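Local atomic coordinates of flagellin B1 (Methanocaldococcus jannaschii DSM 2661, PDB entry 5YA6), a protein that probably polymerises as an archaellin, a building block of the archaellum filament that drives swimming in archaea, and carries a bound calcium ion. Residues 122-125 and 131-134; 52-57 and 61-66. All blocks are in the same frame, centred on the assembly; numbering follows the deposited sequence.

Contact 1 of 2, residues 122-125 and 131-134; sequences VNAN and AIPT
Next to Ile-132, whose side chain reaches Ala-124, the carbonyl oxygen of Pro-133 is gripped by several groups: Ser-136 OG and Thr-156 OG1 both bond to it, with a weak third bond from Tyr-160 OH, which also bonds to Ile-132 O. The Ile-132 side chain extends back toward the start of helix 124-128. CG1 sits anti to the carbonyl carbon (chi1 -54°) and the chain then runs on extended, so that CD1 becomes the touching end; it meets Ala-124 CB at 3.9 Å. That methyl points at the loop from the first turn of the helix, and both residues are buried. The junction is thus where a strand, 117-123, passes directly into a short helix whose following loop doubles back beside it, part of the beta-rich archaellin head. Asn-123 is the N-cap of the helix: its OD1 takes a hydrogen bond from the backbone N of Ala-126. On the partly exposed side, Asn-125 has CG anti to its own nitrogen (chi1 -172°), which carries the amide toward Ala-131, where OD1 stops 3.6 Å from Ala-131 N, a proximity and not a hydrogen bond. The CA atoms of Asn-125 and Ala-131 are 4.8 Å apart, close because Ala-131 turns its methyl away and offers mainly backbone. Strand 28-38 ties the two segments together through backbone bonds, Asp-30 to Asn-125 and Ile-29 to Ile-132.

Contact 2 of 2, residues 52-57 and 61-66; sequences LFLIYD and HVLNYS
Leu-52 and Leu-63 are joined by two backbone hydrogen bonds, Leu-63 N to Leu-52 O at 2.8 Å and Leu-52 N to Leu-63 O, the latter almost perfectly straight at 179°. Leu-54 and His-61 form the second such pair. Here Leu-54 N reaches His-61 O at 2.9 Å, whereas the return bond, from His-61 N to Leu-54 O, is more bent, at 146°, and its donor stands above the carbonyl plane. The same Leu-54 O lies at the edge of the imidazole, in its plane, 3.6 Å from His-61 CD2. A water extends the polar network toward the turn: it donates to Tyr-56 O and lies 2.8 Å from His-61 NE2. Apolar contacts divide between the sheet's two faces. On one, Leu-54 CD1 meets Leu-63 CD1 at 4.1 Å, the two side chains crossing at a slant, and Phe-128 sets its ring edge-to-face with His-61. On the other, Phe-53 and Val-62 form the non-hydrogen-bonded pair. With CG anti to the carbonyl carbon (chi1 -62°), the phenyl lies alongside the Val-62 side chain, and CD1 comes within 3.7 Å of Val-62 CG2. With alanine at Phe-53, both Val-62 methyls would probably lose their aromatic partner, and a gap is likely to open beside them. Phe-53 also packs on Gly-58 of the second subunit, and Ile-55 on that subunit's Ile-55. The whole is an antiparallel beta hairpin, strand 51-56 turning tightly into strand 59-69.

How the contacts relate
Contact 2 comes first along the chain and closes before contact 1 opens; their centres are about 13 Å apart. Both reach the same mixed sheet. Strand 51-56 adjoins 59-69, while 117-123 follows only after 94-99, yet Val-122 CG2 lies 3.7 Å from Leu-52 CD2 and Val-122 CG1 3.8 Å from Leu-63 CD2. Side chains from non-neighbouring strands therefore meet, which is consistent with a sheet curled round a shared apolar interior. The loop of contact 1 also reaches the end of the hairpin, where Pro-133 and Ile-132 pack on Tyr-56. Val-127 of helix 124-128 touches His-61 and Leu-63, so hairpin, helix and loop pack together in the archaellin head.

Contact 1 of 2, residues 122-125 and 131-134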
loop_
_atom_site.group_PDB
_atom_site.type_symbol
_atom_site.label_atom_id
_atom_site.label_comp_id
_atom_site.label_asym_id
_atom_site.label_seq_id
_atom_site.Cartn_x
_atom_site.Cartn_y
_atom_site.Cartn_z
ATOM N N VAL B 122 3.426 -15.843 -3.645
ATOM C CA VAL B 122 3.431 -15.525 -2.213
ATOM C C VAL B 122 2.502 -16.451 -1.428
ATOM O O VAL B 122 1.346 -16.625 -1.827
ATOM C CB VAL B 122 2.999 -14.039 -1.974
ATOM C CG1 VAL B 122 2.988 -13.692 -0.480
ATOM C CG2 VAL B 122 3.947 -13.115 -2.718
ATOM N N ASN B 123 3.019 -17.116 -0.378
ATOM C CA ASN B 123 2.177 -17.897 0.476
ATOM C C ASN B 123 1.672 -17.010 1.542
ATOM O O ASN B 123 2.365 -16.711 2.540
ATOM C CB ASN B 123 2.853 -19.113 1.129
ATOM C CG ASN B 123 1.803 -20.022 1.770
ATOM O OD1 ASN B 123 1.103 -19.613 2.660
ATOM N ND2 ASN B 123 1.619 -21.225 1.226
ATOM N N ALA B 124 0.479 -16.471 1.314
ATOM C CA ALA B 124 -0.110 -15.535 2.292
ATOM C C ALA B 124 -0.375 -16.159 3.642
ATOM O O ALA B 124 -0.249 -15.482 4.654
ATOM C CB ALA B 124 -1.416 -14.977 1.738
ATOM N N ASN B 125 -0.766 -17.446 3.671
ATOM C CA ASN B 125 -0.966 -18.171 4.901
ATOM C C ASN B 125 0.318 -18.149 5.751
ATOM O O ASN B 125 0.265 -17.931 6.963
ATOM C CB ASN B 125 -1.432 -19.599 4.549
ATOM C CG ASN B 125 -1.860 -20.402 5.713
ATOM O OD1 ASN B 125 -2.717 -20.012 6.503
ATOM N ND2 ASN B 125 -1.276 -21.597 5.833
ATOM N N ALA B 131 -5.140 -17.364 6.540
ATOM C CA ALA B 131 -5.608 -17.059 5.200
ATOM C C ALA B 131 -6.312 -15.710 5.255
ATOM O O ALA B 131 -6.799 -15.309 6.291
ATOM C CB ALA B 131 -6.520 -18.152 4.688
ATOM N N ILE B 132 -6.323 -15.000 4.135
ATOM C CA ILE B 132 -6.919 -13.663 4.118
ATOM C C ILE B 132 -8.439 -13.761 4.006
ATOM O O ILE B 132 -8.964 -14.336 3.031
ATOM C CB ILE B 132 -6.373 -12.846 2.951
ATOM C CG1 ILE B 132 -4.817 -12.811 2.957
ATOM C CG2 ILE B 132 -6.973 -11.471 2.985
ATOM C CD1 ILE B 132 -4.282 -12.373 1.629
ATOM N N PRO B 133 -9.158 -13.243 5.013
ATOM C CA PRO B 133 -10.615 -13.368 4.945
ATOM C C PRO B 133 -11.246 -12.364 4.012
ATOM O O PRO B 133 -10.574 -11.489 3.431
ATOM C CB PRO B 133 -11.049 -13.107 6.385
ATOM C CG PRO B 133 -9.980 -12.331 6.984
ATOM C CD PRO B 133 -8.702 -12.619 6.269
ATOM N N THR B 134 -12.537 -12.504 3.820
ATOM C CA THR B 134 -13.273 -11.628 2.936
ATOM C C THR B 134 -13.188 -10.153 3.426
ATOM O O THR B 134 -13.000 -9.883 4.621
ATOM C CB THR B 134 -14.759 -12.065 2.916
ATOM O OG1 THR B 134 -15.277 -12.092 4.239
ATOM C CG2 THR B 134 -14.926 -13.388 2.264
#

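Contact 2 of 2, residues 52-57 and 61-66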
loop_
_atom_site.group_PDB
_atom_site.type_symbol
_atom_site.label_atom_id
_atom_site.label_comp_id
_atom_site.label_asym_id
_atom_site.label_seq_id
_atom_site.Cartn_x
_atom_site.Cartn_y
_atom_site.Cartn_z
ATOM N N LEU B 52 9.544 -6.995 -1.861
ATOM C CA LEU B 52 8.124 -6.932 -1.887
ATOM C C LEU B 52 7.644 -6.505 -0.494
ATOM O O LEU B 52 7.774 -7.242 0.491
ATOM C CB LEU B 52 7.544 -8.268 -2.296
ATOM C CG LEU B 52 6.008 -8.340 -2.350
ATOM C CD1 LEU B 52 5.473 -7.324 -3.379
ATOM C CD2 LEU B 52 5.548 -9.736 -2.684
ATOM N N PHE B 53 6.950 -5.363 -0.448
ATOM C CA PHE B 53 6.377 -4.802 0.798
ATOM C C PHE B 53 4.902 -5.020 0.782
ATOM O O PHE B 53 4.280 -4.694 -0.217
ATOM C CB PHE B 53 6.722 -3.284 0.863
ATOM C CG PHE B 53 8.209 -2.971 0.906
ATOM C CD1 PHE B 53 8.903 -2.852 2.118
ATOM C CD2 PHE B 53 8.901 -2.750 -0.232
ATOM C CE1 PHE B 53 10.280 -2.611 2.134
ATOM C CE2 PHE B 53 10.272 -2.478 -0.225
ATOM C CZ PHE B 53 10.962 -2.388 0.972
ATOM N N LEU B 54 4.341 -5.630 1.800
ATOM C CA LEU B 54 2.918 -5.843 1.889
ATOM C C LEU B 54 2.373 -5.451 3.263
ATOM O O LEU B 54 2.748 -6.064 4.250
ATOM C CB LEU B 54 2.609 -7.303 1.711
ATOM C CG LEU B 54 2.917 -7.907 0.330
ATOM C CD1 LEU B 54 2.741 -9.431 0.373
ATOM C CD2 LEU B 54 1.999 -7.320 -0.717
ATOM N N ILE B 55 1.377 -4.580 3.308
ATOM C CA ILE B 55 0.694 -4.249 4.547
ATOM C C ILE B 55 -0.668 -4.949 4.601
ATOM O O ILE B 55 -1.476 -4.907 3.668
ATOM C CB ILE B 55 0.429 -2.714 4.602
ATOM C CG1 ILE B 55 1.694 -1.891 4.473
ATOM C CG2 ILE B 55 -0.353 -2.332 5.891
ATOM C CD1 ILE B 55 1.511 -0.473 3.941
ATOM N N TYR B 56 -0.949 -5.607 5.755
ATOM C CA TYR B 56 -2.216 -6.302 5.947
ATOM C C TYR B 56 -2.392 -6.435 7.474
ATOM O O TYR B 56 -1.468 -6.816 8.176
ATOM C CB TYR B 56 -2.289 -7.680 5.169
ATOM C CG TYR B 56 -3.450 -8.512 5.655
ATOM C CD1 TYR B 56 -4.759 -8.121 5.475
ATOM C CD2 TYR B 56 -3.227 -9.679 6.421
ATOM C CE1 TYR B 56 -5.828 -8.798 6.034
ATOM C CE2 TYR B 56 -4.288 -10.410 6.900
ATOM C CZ TYR B 56 -5.585 -9.989 6.735
ATOM O OH TYR B 56 -6.620 -10.634 7.332
ATOM N N ASP B 57 -3.562 -6.070 7.966
ATOM C CA ASP B 57 -3.986 -6.388 9.309
ATOM C C ASP B 57 -3.022 -5.823 10.339
ATOM O O ASP B 57 -2.690 -6.475 11.278
ATOM C CB ASP B 57 -4.144 -7.926 9.470
ATOM C CG ASP B 57 -4.920 -8.329 10.759
ATOM O OD1 ASP B 57 -5.788 -7.584 11.215
ATOM O OD2 ASP B 57 -4.605 -9.374 11.304
ATOM N N HIS B 61 5.086 -6.236 6.064
ATOM C CA HIS B 61 5.969 -7.382 5.793
ATOM C C HIS B 61 6.863 -7.049 4.669
ATOM O O HIS B 61 6.403 -6.415 3.697
ATOM C CB HIS B 61 5.151 -8.606 5.435
ATOM C CG HIS B 61 4.215 -9.008 6.498
ATOM N ND1 HIS B 61 4.548 -9.924 7.463
ATOM C CD2 HIS B 61 2.964 -8.595 6.781
ATOM C CE1 HIS B 61 3.523 -10.074 8.280
ATOM N NE2 HIS B 61 2.555 -9.268 7.891
ATOM N N VAL B 62 8.137 -7.505 4.706
ATOM C CA VAL B 62 9.083 -7.334 3.633
ATOM C C VAL B 62 9.525 -8.739 3.216
ATOM O O VAL B 62 9.921 -9.559 4.063
ATOM C CB VAL B 62 10.348 -6.530 4.033
ATOM C CG1 VAL B 62 11.192 -6.181 2.833
ATOM C CG2 VAL B 62 9.924 -5.248 4.752
ATOM N N LEU B 63 9.332 -9.053 1.944
ATOM C CA LEU B 63 9.690 -10.358 1.390
ATOM C C LEU B 63 10.781 -10.226 0.388
ATOM O O LEU B 63 10.814 -9.331 -0.485
ATOM C CB LEU B 63 8.494 -11.027 0.694
ATOM C CG LEU B 63 7.282 -11.471 1.463
ATOM C CD1 LEU B 63 6.455 -10.336 1.935
ATOM C CD2 LEU B 63 6.382 -12.336 0.593
ATOM N N ASN B 64 11.698 -11.197 0.437
ATOM C CA ASN B 64 12.852 -11.216 -0.434
ATOM C C ASN B 64 12.829 -12.323 -1.482
ATOM O O ASN B 64 12.012 -13.267 -1.358
ATOM C CB ASN B 64 14.128 -11.356 0.424
ATOM C CG ASN B 64 14.287 -10.162 1.357
ATOM O OD1 ASN B 64 14.593 -9.059 0.913
ATOM N ND2 ASN B 64 14.038 -10.373 2.631
ATOM N N TYR B 65 13.673 -12.204 -2.493
ATOM C CA TYR B 65 13.698 -13.106 -3.635
ATOM C C TYR B 65 14.229 -14.485 -3.189
ATOM O O TYR B 65 15.380 -14.587 -2.791
ATOM C CB TYR B 65 14.569 -12.471 -4.701
ATOM C CG TYR B 65 14.783 -13.148 -6.032
ATOM C CD1 TYR B 65 15.599 -14.289 -6.157
ATOM C CD2 TYR B 65 14.248 -12.628 -7.179
ATOM C CE1 TYR B 65 15.806 -14.862 -7.373
ATOM C CE2 TYR B 65 14.510 -13.158 -8.428
ATOM C CZ TYR B 65 15.302 -14.310 -8.540
ATOM O OH TYR B 65 15.554 -14.783 -9.784
ATOM N N SER B 66 13.425 -15.529 -3.348
ATOM C CA SER B 66 13.919 -16.882 -3.017
ATOM C C SER B 66 14.565 -17.530 -4.195
ATOM O O SER B 66 15.747 -17.956 -4.109
ATOM C CB SER B 66 12.751 -17.746 -2.555
ATOM O OG SER B 66 13.231 -19.036 -2.214
HETATM O O HOH W 1 -0.098 -9.165 8.683
#